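Local atomic coordinates of tryptophanyl-tRNA synthetase (Cryptosporidium parvum Iowa II, PDB entry 3HV0), a protein that probably joins L-tryptophan to tRNA(Trp) at the expense of ATP, this chain being its C-terminal, class I catalytic part with the tryptophan pocket. Residues L88-L93 and I276-N281; N138-I143 and K364-I369; K119-S124 and S189-K194. One frame throughout, in Å; residues are numbered along the deposited sequence.

Contact 1 (L88-L93 and I276-N281)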
ATOM      1  N   LEU A  88     -23.935   6.435  -8.958  1.00 28.90           N
ATOM      2  CA  LEU A  88     -23.305   6.241 -10.262  1.00 28.60           C
ATOM      3  C   LEU A  88     -24.035   7.066 -11.316  1.00 28.56           C
ATOM      4  O   LEU A  88     -25.264   7.174 -11.270  1.00 28.39           O
ATOM      5  CB  LEU A  88     -23.317   4.760 -10.650  1.00 28.18           C
ATOM      6  CG  LEU A  88     -22.061   3.964 -10.227  1.00 28.49           C
ATOM      7  CD1 LEU A  88     -21.714   4.134  -8.738  1.00 27.73           C
ATOM      8  CD2 LEU A  88     -22.214   2.489 -10.586  1.00 26.20           C
ATOM      9  N   HIS A  89     -23.279   7.657 -12.254  1.00 28.86           N
ATOM     10  CA  HIS A  89     -23.891   8.273 -13.449  1.00 28.98           C
ATOM     11  C   HIS A  89     -24.422   7.133 -14.306  1.00 28.70           C
ATOM     12  O   HIS A  89     -24.017   5.975 -14.146  1.00 29.19           O
ATOM     13  CB  HIS A  89     -22.899   9.089 -14.288  1.00 29.40           C
ATOM     14  CG  HIS A  89     -22.137  10.127 -13.517  1.00 31.46           C
ATOM     15  ND1 HIS A  89     -20.764  10.245 -13.583  1.00 34.43           N
ATOM     16  CD2 HIS A  89     -22.554  11.104 -12.679  1.00 34.39           C
ATOM     17  CE1 HIS A  89     -20.367  11.248 -12.815  1.00 35.51           C
ATOM     18  NE2 HIS A  89     -21.434  11.786 -12.253  1.00 35.55           N
ATOM     19  N   VAL A  90     -25.318   7.449 -15.226  1.00 28.23           N
ATOM     20  CA  VAL A  90     -25.809   6.440 -16.150  1.00 27.80           C
ATOM     21  C   VAL A  90     -24.686   6.010 -17.100  1.00 27.93           C
ATOM     22  O   VAL A  90     -24.687   4.873 -17.600  1.00 27.78           O
ATOM     23  CB  VAL A  90     -27.049   6.941 -16.921  1.00 27.73           C
ATOM     24  CG1 VAL A  90     -27.611   5.859 -17.822  1.00 26.82           C
ATOM     25  CG2 VAL A  90     -28.124   7.381 -15.939  1.00 26.92           C
ATOM     26  N   GLY A  91     -23.717   6.909 -17.314  1.00 27.84           N
ATOM     27  CA  GLY A  91     -22.570   6.622 -18.172  1.00 28.03           C
ATOM     28  C   GLY A  91     -21.753   5.493 -17.588  1.00 28.33           C
ATOM     29  O   GLY A  91     -21.250   4.634 -18.308  1.00 28.47           O
ATOM     30  N   HIS A  92     -21.649   5.494 -16.260  1.00 28.80           N
ATOM     31  CA  HIS A  92     -20.914   4.467 -15.522  1.00 28.99           C
ATOM     32  C   HIS A  92     -21.562   3.115 -15.555  1.00 28.72           C
ATOM     33  O   HIS A  92     -20.935   2.153 -15.184  1.00 29.38           O
ATOM     34  CB  HIS A  92     -20.726   4.879 -14.065  1.00 29.09           C
ATOM     35  CG  HIS A  92     -19.738   5.985 -13.877  1.00 30.40           C
ATOM     36  ND1 HIS A  92     -20.051   7.174 -13.248  1.00 33.11           N
ATOM     37  CD2 HIS A  92     -18.438   6.081 -14.243  1.00 31.64           C
ATOM     38  CE1 HIS A  92     -18.980   7.953 -13.231  1.00 32.95           C
ATOM     39  NE2 HIS A  92     -17.992   7.317 -13.836  1.00 33.10           N
ATOM     40  N   LEU A  93     -22.814   3.033 -15.975  1.00 29.06           N
ATOM     41  CA  LEU A  93     -23.473   1.736 -16.124  1.00 29.16           C
ATOM     42  C   LEU A  93     -23.094   1.028 -17.420  1.00 28.76           C
ATOM     43  O   LEU A  93     -23.425  -0.140 -17.606  1.00 28.99           O
ATOM     44  CB  LEU A  93     -24.992   1.907 -16.090  1.00 29.73           C
ATOM     45  CG  LEU A  93     -25.665   2.173 -14.744  1.00 30.37           C
ATOM     46  CD1 LEU A  93     -27.157   2.366 -15.016  1.00 30.52           C
ATOM     47  CD2 LEU A  93     -25.437   1.024 -13.762  1.00 30.24           C
ATOM     48  N   ILE A 276     -26.598  12.817 -15.477  1.00 25.40           N
ATOM     49  CA  ILE A 276     -27.728  11.946 -15.122  1.00 25.02           C
ATOM     50  C   ILE A 276     -27.322  10.815 -14.133  1.00 24.43           C
ATOM     51  O   ILE A 276     -26.537   9.919 -14.479  1.00 24.24           O
ATOM     52  CB  ILE A 276     -28.346  11.345 -16.423  1.00 24.88           C
ATOM     53  CG1 ILE A 276     -29.835  11.556 -16.499  1.00 25.56           C
ATOM     54  CG2 ILE A 276     -28.125   9.881 -16.507  1.00 26.42           C
ATOM     55  CD1 ILE A 276     -30.214  13.028 -16.591  1.00 26.82           C
ATOM     56  N   PHE A 277     -27.829  10.863 -12.902  1.00 23.62           N
ATOM     57  CA  PHE A 277     -27.550   9.797 -11.937  1.00 23.34           C
ATOM     58  C   PHE A 277     -28.653   8.733 -11.935  1.00 22.81           C
ATOM     59  O   PHE A 277     -29.806   9.016 -12.247  1.00 22.34           O
ATOM     60  CB  PHE A 277     -27.372  10.360 -10.530  1.00 23.36           C
ATOM     61  CG  PHE A 277     -26.231  11.328 -10.394  1.00 24.23           C
ATOM     62  CD1 PHE A 277     -24.955  10.884 -10.056  1.00 24.39           C
ATOM     63  CD2 PHE A 277     -26.435  12.688 -10.563  1.00 25.04           C
ATOM     64  CE1 PHE A 277     -23.898  11.790  -9.900  1.00 24.41           C
ATOM     65  CE2 PHE A 277     -25.386  13.596 -10.416  1.00 24.85           C
ATOM     66  CZ  PHE A 277     -24.116  13.145 -10.091  1.00 24.52           C
ATOM     67  N   VAL A 278     -28.299   7.503 -11.566  1.00 22.38           N
ATOM     68  CA  VAL A 278     -29.292   6.415 -11.539  1.00 22.11           C
ATOM     69  C   VAL A 278     -30.380   6.603 -10.488  1.00 22.04           C
ATOM     70  O   VAL A 278     -31.423   5.965 -10.586  1.00 22.35           O
ATOM     71  CB  VAL A 278     -28.646   5.024 -11.325  1.00 21.95           C
ATOM     72  CG1 VAL A 278     -27.721   4.681 -12.481  1.00 21.07           C
ATOM     73  CG2 VAL A 278     -27.917   4.976 -10.008  1.00 22.12           C
ATOM     74  N   ASN A 279     -30.142   7.458  -9.489  1.00 21.95           N
ATOM     75  CA  ASN A 279     -31.165   7.786  -8.486  1.00 21.91           C
ATOM     76  C   ASN A 279     -31.894   9.114  -8.740  1.00 21.84           C
ATOM     77  O   ASN A 279     -32.552   9.641  -7.842  1.00 21.72           O
ATOM     78  CB  ASN A 279     -30.559   7.790  -7.086  1.00 22.13           C
ATOM     79  CG  ASN A 279     -29.619   8.955  -6.851  1.00 22.60           C
ATOM     80  OD1 ASN A 279     -29.042   9.507  -7.784  1.00 24.09           O
ATOM     81  ND2 ASN A 279     -29.452   9.324  -5.593  1.00 22.02           N
ATOM     82  N   ASP A 280     -31.778   9.654  -9.954  1.00 21.75           N
ATOM     83  CA  ASP A 280     -32.514  10.863 -10.329  1.00 21.66           C
ATOM     84  C   ASP A 280     -33.983  10.539 -10.592  1.00 21.50           C
ATOM     85  O   ASP A 280     -34.307   9.524 -11.217  1.00 21.49           O
ATOM     86  CB  ASP A 280     -31.916  11.528 -11.583  1.00 21.63           C
ATOM     87  CG  ASP A 280     -30.830  12.545 -11.265  1.00 21.61           C
ATOM     88  OD1 ASP A 280     -30.699  12.968 -10.101  1.00 20.97           O
ATOM     89  OD2 ASP A 280     -30.114  12.945 -12.206  1.00 22.49           O
ATOM     90  N   ASN A 281     -34.862  11.415 -10.109  1.00 21.38           N
ATOM     91  CA  ASN A 281     -36.288  11.311 -10.405  1.00 21.25           C
ATOM     92  C   ASN A 281     -36.577  11.844 -11.809  1.00 21.26           C
ATOM     93  O   ASN A 281     -35.712  12.447 -12.431  1.00 20.89           O
ATOM     94  CB  ASN A 281     -37.139  12.024  -9.332  1.00 20.97           C
ATOM     95  CG  ASN A 281     -36.852  13.515  -9.233  1.00 20.92           C
ATOM     96  OD1 ASN A 281     -36.441  14.153 -10.201  1.00 20.66           O
ATOM     97  ND2 ASN A 281     -37.092  14.084  -8.056  1.00 20.15           N
TER
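His-89 and Phe-277 form a single antiparallel bridge between two loops, a non-hydrogen-bonded pair whose CA atoms lie 4.2 Å apart. Two backbone bonds flank it: Val-278 N donates to Leu-88 O over 3.1 Å, and Val-90 N to Ile-276 O over 2.9 Å. Each carbonyl oxygen also takes a CA-H...O contact, Ile-276 O from His-89 CA and Leu-88 O from Phe-277 CA. Residues 89-92 (HVGH) are the HIGH-type signature of class I synthetases, placed as expected between strand 76-81 and helix 93-106. Segment 276-281 follows closely on residues 260-272, whose KMSAS sequence corresponds to the KMSKS signature; the bridge joins the HIGH loop to the segment after this region, which is probably mobile since it is not modelled. Beside the bridge, the His-89 and Phe-277 side chains run the same way, their ring centroids 4.8 Å apart and planes inclined at 48°, an oblique pair. Val-278 CG1, anti to the carbonyl carbon (chi1 -63°), meets Leu-93 CD1 at 3.5 Å. Phe-277 N is bonded to Asp-280 OD2, which it approaches from above the carboxylate plane; the same oxygen forms a salt bridge with Lys-288 on helix 282-292.

Contact 2 (N138-I143 and K364-I369)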
ATOM      1  N   ASN A 138     -22.359   3.036  -3.705  1.00 24.92           N
ATOM      2  CA  ASN A 138     -22.010   2.608  -5.072  1.00 24.73           C
ATOM      3  C   ASN A 138     -22.159   1.099  -5.303  1.00 25.05           C
ATOM      4  O   ASN A 138     -22.628   0.699  -6.361  1.00 25.01           O
ATOM      5  CB  ASN A 138     -20.593   3.044  -5.422  1.00 24.28           C
ATOM      6  CG  ASN A 138     -20.490   4.537  -5.746  1.00 24.05           C
ATOM      7  OD1 ASN A 138     -19.500   4.965  -6.323  1.00 23.33           O
ATOM      8  ND2 ASN A 138     -21.508   5.336  -5.378  1.00 22.57           N
ATOM      9  N   MET A 139     -21.781   0.276  -4.318  1.00 25.40           N
ATOM     10  CA  MET A 139     -21.965  -1.184  -4.409  1.00 25.94           C
ATOM     11  C   MET A 139     -23.409  -1.574  -4.647  1.00 25.53           C
ATOM     12  O   MET A 139     -23.677  -2.502  -5.412  1.00 25.48           O
ATOM     13  CB  MET A 139     -21.525  -1.907  -3.131  1.00 26.58           C
ATOM     14  CG  MET A 139     -20.054  -1.843  -2.852  1.00 28.70           C
ATOM     15  SD  MET A 139     -19.489  -3.037  -1.628  1.00 33.47           S
ATOM     16  CE  MET A 139     -20.593  -4.404  -2.003  1.00 31.41           C
ATOM     17  N   LYS A 140     -24.322  -0.886  -3.969  1.00 25.19           N
ATOM     18  CA  LYS A 140     -25.750  -1.121  -4.141  1.00 25.53           C
ATOM     19  C   LYS A 140     -26.189  -0.872  -5.589  1.00 25.41           C
ATOM     20  O   LYS A 140     -26.951  -1.664  -6.172  1.00 25.48           O
ATOM     21  CB  LYS A 140     -26.575  -0.232  -3.193  1.00 25.67           C
ATOM     22  CG  LYS A 140     -26.363  -0.502  -1.716  1.00 26.41           C
ATOM     23  CD  LYS A 140     -27.068   0.530  -0.841  1.00 27.59           C
ATOM     24  CE  LYS A 140     -27.254  -0.014   0.576  1.00 29.20           C
ATOM     25  NZ  LYS A 140     -27.807   0.980   1.543  1.00 31.00           N
ATOM     26  N   ASP A 141     -25.732   0.236  -6.158  1.00 25.15           N
ATOM     27  CA  ASP A 141     -26.004   0.516  -7.561  1.00 25.37           C
ATOM     28  C   ASP A 141     -25.386  -0.572  -8.426  1.00 24.98           C
ATOM     29  O   ASP A 141     -25.943  -0.955  -9.442  1.00 24.22           O
ATOM     30  CB  ASP A 141     -25.381   1.844  -7.995  1.00 25.91           C
ATOM     31  CG  ASP A 141     -25.937   3.045  -7.267  1.00 26.55           C
ATOM     32  OD1 ASP A 141     -25.205   4.062  -7.185  1.00 28.88           O
ATOM     33  OD2 ASP A 141     -27.089   2.996  -6.800  1.00 27.54           O
ATOM     34  N   ILE A 142     -24.196  -1.034  -8.042  1.00 24.91           N
ATOM     35  CA  ILE A 142     -23.500  -2.043  -8.835  1.00 24.80           C
ATOM     36  C   ILE A 142     -24.268  -3.361  -8.773  1.00 24.88           C
ATOM     37  O   ILE A 142     -24.545  -3.959  -9.817  1.00 25.20           O
ATOM     38  CB  ILE A 142     -22.029  -2.199  -8.426  1.00 24.69           C
ATOM     39  CG1 ILE A 142     -21.249  -0.970  -8.895  1.00 24.38           C
ATOM     40  CG2 ILE A 142     -21.414  -3.472  -9.034  1.00 24.88           C
ATOM     41  CD1 ILE A 142     -19.864  -0.839  -8.330  1.00 23.29           C
ATOM     42  N   ILE A 143     -24.658  -3.775  -7.571  1.00 24.75           N
ATOM     43  CA  ILE A 143     -25.422  -5.025  -7.388  1.00 25.05           C
ATOM     44  C   ILE A 143     -26.793  -4.947  -8.069  1.00 25.48           C
ATOM     45  O   ILE A 143     -27.324  -5.957  -8.552  1.00 25.62           O
ATOM     46  CB  ILE A 143     -25.592  -5.371  -5.894  1.00 24.93           C
ATOM     47  CG1 ILE A 143     -24.233  -5.706  -5.272  1.00 24.80           C
ATOM     48  CG2 ILE A 143     -26.549  -6.543  -5.694  1.00 24.14           C
ATOM     49  CD1 ILE A 143     -24.191  -5.530  -3.782  1.00 23.74           C
ATOM     50  N   LYS A 364     -35.693   0.295  -8.325  1.00 24.46           N
ATOM     51  CA  LYS A 364     -36.391  -0.779  -7.613  1.00 24.85           C
ATOM     52  C   LYS A 364     -35.466  -1.954  -7.291  1.00 24.74           C
ATOM     53  O   LYS A 364     -35.534  -2.511  -6.207  1.00 24.77           O
ATOM     54  CB  LYS A 364     -37.640  -1.271  -8.362  1.00 25.29           C
ATOM     55  CG  LYS A 364     -37.372  -2.019  -9.670  1.00 26.19           C
ATOM     56  CD  LYS A 364     -38.432  -3.087  -9.977  1.00 26.99           C
ATOM     57  CE  LYS A 364     -37.796  -4.267 -10.747  1.00 27.41           C
ATOM     58  NZ  LYS A 364     -36.769  -3.848 -11.762  1.00 26.48           N
ATOM     59  N   ASN A 365     -34.585  -2.313  -8.221  1.00 24.96           N
ATOM     60  CA  ASN A 365     -33.569  -3.341  -7.964  1.00 24.77           C
ATOM     61  C   ASN A 365     -32.644  -2.936  -6.823  1.00 24.76           C
ATOM     62  O   ASN A 365     -32.160  -3.783  -6.081  1.00 24.87           O
ATOM     63  CB  ASN A 365     -32.714  -3.603  -9.200  1.00 24.79           C
ATOM     64  CG  ASN A 365     -33.444  -4.366 -10.278  1.00 24.75           C
ATOM     65  OD1 ASN A 365     -34.448  -5.028 -10.029  1.00 25.17           O
ATOM     66  ND2 ASN A 365     -32.933  -4.280 -11.497  1.00 25.22           N
ATOM     67  N   ARG A 366     -32.397  -1.638  -6.691  1.00 24.80           N
ATOM     68  CA  ARG A 366     -31.584  -1.112  -5.590  1.00 24.75           C
ATOM     69  C   ARG A 366     -32.295  -1.185  -4.237  1.00 24.83           C
ATOM     70  O   ARG A 366     -31.631  -1.360  -3.211  1.00 24.80           O
ATOM     71  CB  ARG A 366     -31.174   0.332  -5.863  1.00 24.64           C
ATOM     72  CG  ARG A 366     -30.006   0.782  -5.025  1.00 24.69           C
ATOM     73  CD  ARG A 366     -29.795   2.279  -5.112  1.00 24.49           C
ATOM     74  NE  ARG A 366     -28.501   2.632  -4.541  1.00 24.05           N
ATOM     75  CZ  ARG A 366     -28.272   2.965  -3.275  1.00 22.91           C
ATOM     76  NH1 ARG A 366     -29.256   3.026  -2.399  1.00 22.84           N
ATOM     77  NH2 ARG A 366     -27.033   3.257  -2.892  1.00 23.10           N
ATOM     78  N   GLU A 367     -33.628  -1.062  -4.225  1.00 24.75           N
ATOM     79  CA  GLU A 367     -34.379  -1.173  -2.964  1.00 24.83           C
ATOM     80  C   GLU A 367     -34.259  -2.564  -2.347  1.00 24.59           C
ATOM     81  O   GLU A 367     -34.467  -2.711  -1.153  1.00 24.47           O
ATOM     82  CB  GLU A 367     -35.870  -0.857  -3.116  1.00 25.00           C
ATOM     83  CG  GLU A 367     -36.225   0.411  -3.848  1.00 25.99           C
ATOM     84  CD  GLU A 367     -37.717   0.714  -3.826  1.00 27.57           C
ATOM     85  OE1 GLU A 367     -38.262   0.980  -2.740  1.00 28.74           O
ATOM     86  OE2 GLU A 367     -38.355   0.694  -4.901  1.00 29.33           O
ATOM     87  N   ALA A 368     -33.939  -3.570  -3.163  1.00 24.50           N
ATOM     88  CA  ALA A 368     -33.794  -4.951  -2.693  1.00 24.47           C
ATOM     89  C   ALA A 368     -32.397  -5.261  -2.184  1.00 24.60           C
ATOM     90  O   ALA A 368     -32.059  -6.419  -1.988  1.00 24.80           O
ATOM     91  CB  ALA A 368     -34.153  -5.922  -3.802  1.00 24.32           C
ATOM     92  N   ILE A 369     -31.585  -4.237  -1.965  1.00 24.80           N
ATOM     93  CA  ILE A 369     -30.206  -4.436  -1.573  1.00 24.93           C
ATOM     94  C   ILE A 369     -29.986  -3.935  -0.150  1.00 25.12           C
ATOM     95  O   ILE A 369     -29.999  -2.737   0.103  1.00 25.45           O
ATOM     96  CB  ILE A 369     -29.252  -3.715  -2.552  1.00 25.09           C
ATOM     97  CG1 ILE A 369     -29.636  -4.079  -3.985  1.00 25.16           C
ATOM     98  CG2 ILE A 369     -27.796  -4.055  -2.251  1.00 24.24           C
ATOM     99  CD1 ILE A 369     -28.579  -3.792  -4.989  1.00 26.56           C
TER
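Ile-369, Lys-140 and Arg-366 bury most of the surface where helix 128-143 meets the end of helix 344-367. Since helix 128-143 also packs through Met-139 and Ile-142 on strands 110-114 and 152-156, in the parallel part of the sheet, the contact joins the Rossmann-type catalytic core to the C-terminal helices. Ile-369, just past the helix end, directs its CB toward the other helix and fits between Lys-140 and Ile-143. Its CD1 touches Ile-143 CG2 at 3.5 Å, while its CG2 reaches Lys-140 CG at 3.9 Å, where the isoleucine and lysine side chains run antiparallel. Lys-140 lays its aliphatic stem over one face of the Arg-366 guanidinium: CB sits 3.4 Å above that plane, displaced toward the rim, and CD approaches NH2 of Arg-366 at 3.4 Å. Arg-366 leaves its helix with CG anti to the backbone N (chi1 -162°) and stays extended to NE, which donates to Asp-141 OD2 over 2.7 Å in a salt bridge with an N-H...O angle of 147°. The oxygen lies close to the guanidinium plane but is met from above the carboxylate plane, the two planes being 54° apart. Asp-141 OD1 takes the backbone N of Leu-88. The guanidinium thus carries methylenes of Lys-140 on one face and Asp-141 at its edge, with Glu-137 OE1 as a second acid partner on NH2. Its charge is probably balanced by these two acids, which would ease the approach of like-charged Lys-140, whose NZ is 4.7 Å from Arg-366 NH1 and itself makes a long, weak ion pair with Glu-137.

Contact 3 (K119-S124 and S189-K194)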
ATOM      1  N   LYS A 119      -9.521   7.991  -4.998  1.00 23.62           N
ATOM      2  CA  LYS A 119     -10.301   9.231  -5.153  1.00 23.51           C
ATOM      3  C   LYS A 119     -10.051  10.142  -3.991  1.00 23.50           C
ATOM      4  O   LYS A 119     -10.034  11.359  -4.141  1.00 23.01           O
ATOM      5  CB  LYS A 119     -11.796   8.915  -5.297  1.00 23.89           C
ATOM      6  CG  LYS A 119     -12.122   8.052  -6.538  1.00 25.40           C
ATOM      7  CD  LYS A 119     -11.649   8.798  -7.802  1.00 27.34           C
ATOM      8  CE  LYS A 119     -12.042   8.105  -9.093  1.00 28.53           C
ATOM      9  NZ  LYS A 119     -11.783   9.002 -10.273  1.00 30.21           N
ATOM     10  N   PHE A 120      -9.811   9.560  -2.827  1.00 23.40           N
ATOM     11  CA  PHE A 120      -9.226  10.330  -1.761  1.00 23.12           C
ATOM     12  C   PHE A 120      -7.854  10.880  -2.179  1.00 23.49           C
ATOM     13  O   PHE A 120      -7.498  11.997  -1.805  1.00 23.36           O
ATOM     14  CB  PHE A 120      -9.089   9.486  -0.517  1.00 23.24           C
ATOM     15  CG  PHE A 120      -8.225  10.110   0.543  1.00 22.97           C
ATOM     16  CD1 PHE A 120      -8.686  11.180   1.266  1.00 23.79           C
ATOM     17  CD2 PHE A 120      -6.972   9.621   0.814  1.00 23.63           C
ATOM     18  CE1 PHE A 120      -7.912  11.764   2.246  1.00 23.92           C
ATOM     19  CE2 PHE A 120      -6.187  10.199   1.804  1.00 24.45           C
ATOM     20  CZ  PHE A 120      -6.652  11.276   2.515  1.00 23.52           C
ATOM     21  N   ILE A 121      -7.083  10.104  -2.950  1.00 23.67           N
ATOM     22  CA  ILE A 121      -5.737  10.526  -3.326  1.00 24.10           C
ATOM     23  C   ILE A 121      -5.729  11.635  -4.380  1.00 24.58           C
ATOM     24  O   ILE A 121      -4.997  12.620  -4.236  1.00 24.28           O
ATOM     25  CB  ILE A 121      -4.836   9.349  -3.778  1.00 24.01           C
ATOM     26  CG1 ILE A 121      -4.333   8.574  -2.557  1.00 23.51           C
ATOM     27  CG2 ILE A 121      -3.602   9.880  -4.541  1.00 23.57           C
ATOM     28  CD1 ILE A 121      -3.401   9.399  -1.671  1.00 23.55           C
ATOM     29  N   PHE A 122      -6.568  11.478  -5.401  1.00 25.06           N
ATOM     30  CA  PHE A 122      -6.550  12.327  -6.591  1.00 25.22           C
ATOM     31  C   PHE A 122      -7.472  13.531  -6.550  1.00 25.64           C
ATOM     32  O   PHE A 122      -7.428  14.361  -7.460  1.00 25.69           O
ATOM     33  CB  PHE A 122      -6.916  11.480  -7.809  1.00 25.08           C
ATOM     34  CG  PHE A 122      -5.761  10.725  -8.374  1.00 25.24           C
ATOM     35  CD1 PHE A 122      -5.065  11.220  -9.462  1.00 25.55           C
ATOM     36  CD2 PHE A 122      -5.367   9.513  -7.823  1.00 26.64           C
ATOM     37  CE1 PHE A 122      -3.994  10.526  -9.988  1.00 26.19           C
ATOM     38  CE2 PHE A 122      -4.316   8.801  -8.348  1.00 25.68           C
ATOM     39  CZ  PHE A 122      -3.622   9.309  -9.432  1.00 26.53           C
ATOM     40  N   LYS A 123      -8.295  13.633  -5.508  1.00 26.27           N
ATOM     41  CA  LYS A 123      -9.312  14.689  -5.394  1.00 26.28           C
ATOM     42  C   LYS A 123      -9.205  15.402  -4.058  1.00 26.89           C
ATOM     43  O   LYS A 123      -9.803  14.960  -3.076  1.00 26.94           O
ATOM     44  CB  LYS A 123     -10.713  14.089  -5.530  1.00 26.34           C
ATOM     45  CG  LYS A 123     -11.047  13.624  -6.932  1.00 27.13           C
ATOM     46  CD  LYS A 123     -11.456  14.826  -7.782  1.00 29.28           C
ATOM     47  CE  LYS A 123     -11.261  14.612  -9.281  1.00 30.40           C
ATOM     48  NZ  LYS A 123     -11.539  15.901 -10.021  1.00 31.43           N
ATOM     49  N   SER A 124      -8.481  16.525  -4.049  1.00 27.38           N
ATOM     50  CA  SER A 124      -8.219  17.331  -2.842  1.00 27.84           C
ATOM     51  C   SER A 124      -9.436  17.535  -1.928  1.00 28.39           C
ATOM     52  O   SER A 124      -9.307  17.594  -0.704  1.00 28.94           O
ATOM     53  CB  SER A 124      -7.687  18.719  -3.246  1.00 27.81           C
ATOM     54  N   SER A 189       5.909  17.480  -8.856  1.00 26.67           N
ATOM     55  CA  SER A 189       5.042  18.242  -7.972  1.00 26.79           C
ATOM     56  C   SER A 189       3.847  17.415  -7.465  1.00 26.71           C
ATOM     57  O   SER A 189       3.259  17.745  -6.440  1.00 26.81           O
ATOM     58  CB  SER A 189       4.534  19.478  -8.720  1.00 26.82           C
ATOM     59  OG  SER A 189       3.899  20.380  -7.841  1.00 27.80           O
ATOM     60  N   CYS A 190       3.479  16.365  -8.195  1.00 26.43           N
ATOM     61  CA  CYS A 190       2.385  15.501  -7.793  1.00 26.59           C
ATOM     62  C   CYS A 190       2.706  14.756  -6.495  1.00 26.23           C
ATOM     63  O   CYS A 190       3.861  14.427  -6.231  1.00 26.05           O
ATOM     64  CB  CYS A 190       2.049  14.493  -8.901  1.00 26.66           C
ATOM     65  SG  CYS A 190       1.384  15.280 -10.390  1.00 28.92           S
ATOM     66  N   ASN A 191       1.664  14.488  -5.701  1.00 25.92           N
ATOM     67  CA  ASN A 191       1.817  13.830  -4.415  1.00 25.22           C
ATOM     68  C   ASN A 191       2.144  12.359  -4.658  1.00 25.13           C
ATOM     69  O   ASN A 191       1.724  11.794  -5.662  1.00 24.96           O
ATOM     70  CB  ASN A 191       0.586  14.060  -3.502  1.00 25.03           C
ATOM     71  CG  ASN A 191      -0.583  13.156  -3.810  1.00 24.49           C
ATOM     72  OD1 ASN A 191      -0.534  11.949  -3.596  1.00 24.22           O
ATOM     73  ND2 ASN A 191      -1.661  13.746  -4.246  1.00 23.71           N
ATOM     74  N   VAL A 192       2.926  11.771  -3.755  1.00 24.95           N
ATOM     75  CA  VAL A 192       3.469  10.428  -3.947  1.00 24.71           C
ATOM     76  C   VAL A 192       2.392   9.342  -3.952  1.00 24.99           C
ATOM     77  O   VAL A 192       2.603   8.267  -4.506  1.00 24.54           O
ATOM     78  CB  VAL A 192       4.561  10.095  -2.896  1.00 24.83           C
ATOM     79  CG1 VAL A 192       3.959   9.908  -1.518  1.00 24.12           C
ATOM     80  CG2 VAL A 192       5.366   8.878  -3.318  1.00 24.76           C
ATOM     81  N   GLY A 193       1.247   9.628  -3.339  1.00 25.03           N
ATOM     82  CA  GLY A 193       0.088   8.765  -3.453  1.00 25.21           C
ATOM     83  C   GLY A 193      -0.340   8.480  -4.885  1.00 25.47           C
ATOM     84  O   GLY A 193      -0.804   7.368  -5.203  1.00 25.35           O
ATOM     85  N   LYS A 194      -0.194   9.476  -5.758  1.00 25.67           N
ATOM     86  CA  LYS A 194      -0.581   9.315  -7.166  1.00 25.88           C
ATOM     87  C   LYS A 194       0.341   8.325  -7.872  1.00 25.90           C
ATOM     88  O   LYS A 194      -0.100   7.498  -8.677  1.00 25.72           O
ATOM     89  CB  LYS A 194      -0.586  10.673  -7.886  1.00 26.13           C
ATOM     90  CG  LYS A 194      -1.705  11.621  -7.392  1.00 26.04           C
ATOM     91  CD  LYS A 194      -1.792  12.917  -8.190  1.00 26.33           C
ATOM     92  CE  LYS A 194      -2.992  13.761  -7.779  1.00 26.37           C
ATOM     93  NZ  LYS A 194      -2.764  15.227  -8.005  1.00 26.78           N
TER
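Ile-121 and Phe-122, in the last turn of helix 116-122, pack on the start of helix 192-202, with no hydrogen bond across the contact. The apolar part centres on Ile-121, whose CB points at the other segment. Its CG2, anti to the backbone N, touches Gly-193 C and Lys-194 N, both at 3.6 Å, and its CD1 lies 4.0 Å from Gly-193 CA. Gly-193 presents bare backbone here, consistent with the short separation of 6.1 Å between the CA atoms of Ile-121 and Gly-193. The aromatic part is a CH-pi contact: Lys-194 CG stands 3.7 Å from the centroid of the Phe-122 ring and 16° off its normal. The lysine side chain, extended beyond CG, runs on past the CE1-CD1 side of the ring, with Lys-194 CE 3.7 Å from Phe-122 CD1. Both helices belong to the catalytic part of the synthetase, and they meet beside the pocket, where Lys-119 touches the bound tryptophan, and beside the dimer interface. Phe-120 makes a cation-pi contact with Lys-173 of the second subunit, and Ile-121 packs on Leu-169 of that subunit. Among the polar contacts, Asn-191 is the N-cap of helix 192-202: its CG is turned between the backbone N and the carbonyl carbon (chi1 80°), and OD1 accepts a weak bond from Lys-194 N at 3.3 Å. The other branch of the amide, Asn-191 ND2, comes within 3.5 Å of Ile-121 O.

In the fold
From the N terminus, residues 88-93 come first, after strand 76-81, and contact 1 closes back on them only at 276-281, a loop of 182 residues. Nested inside it is contact 3, which joins 119-124 to 189-194 over 64 residues. Contact 2 starts within contact 3's loop, at 138-143, and ends beyond contact 1, at 364-369, so it crosses both. Contacts 1 and 2 are neighbours, their centres 12 Å apart, and they touch through Leu-88, Asn-138, Asp-141, Ile-142 and Val-278; together they tie the HIGH loop, the loop before helix 282-292, helix 128-143 and helix 344-367. Contact 3 lies apart, its centre about 26 Å from that of contact 1, at the subunit interface.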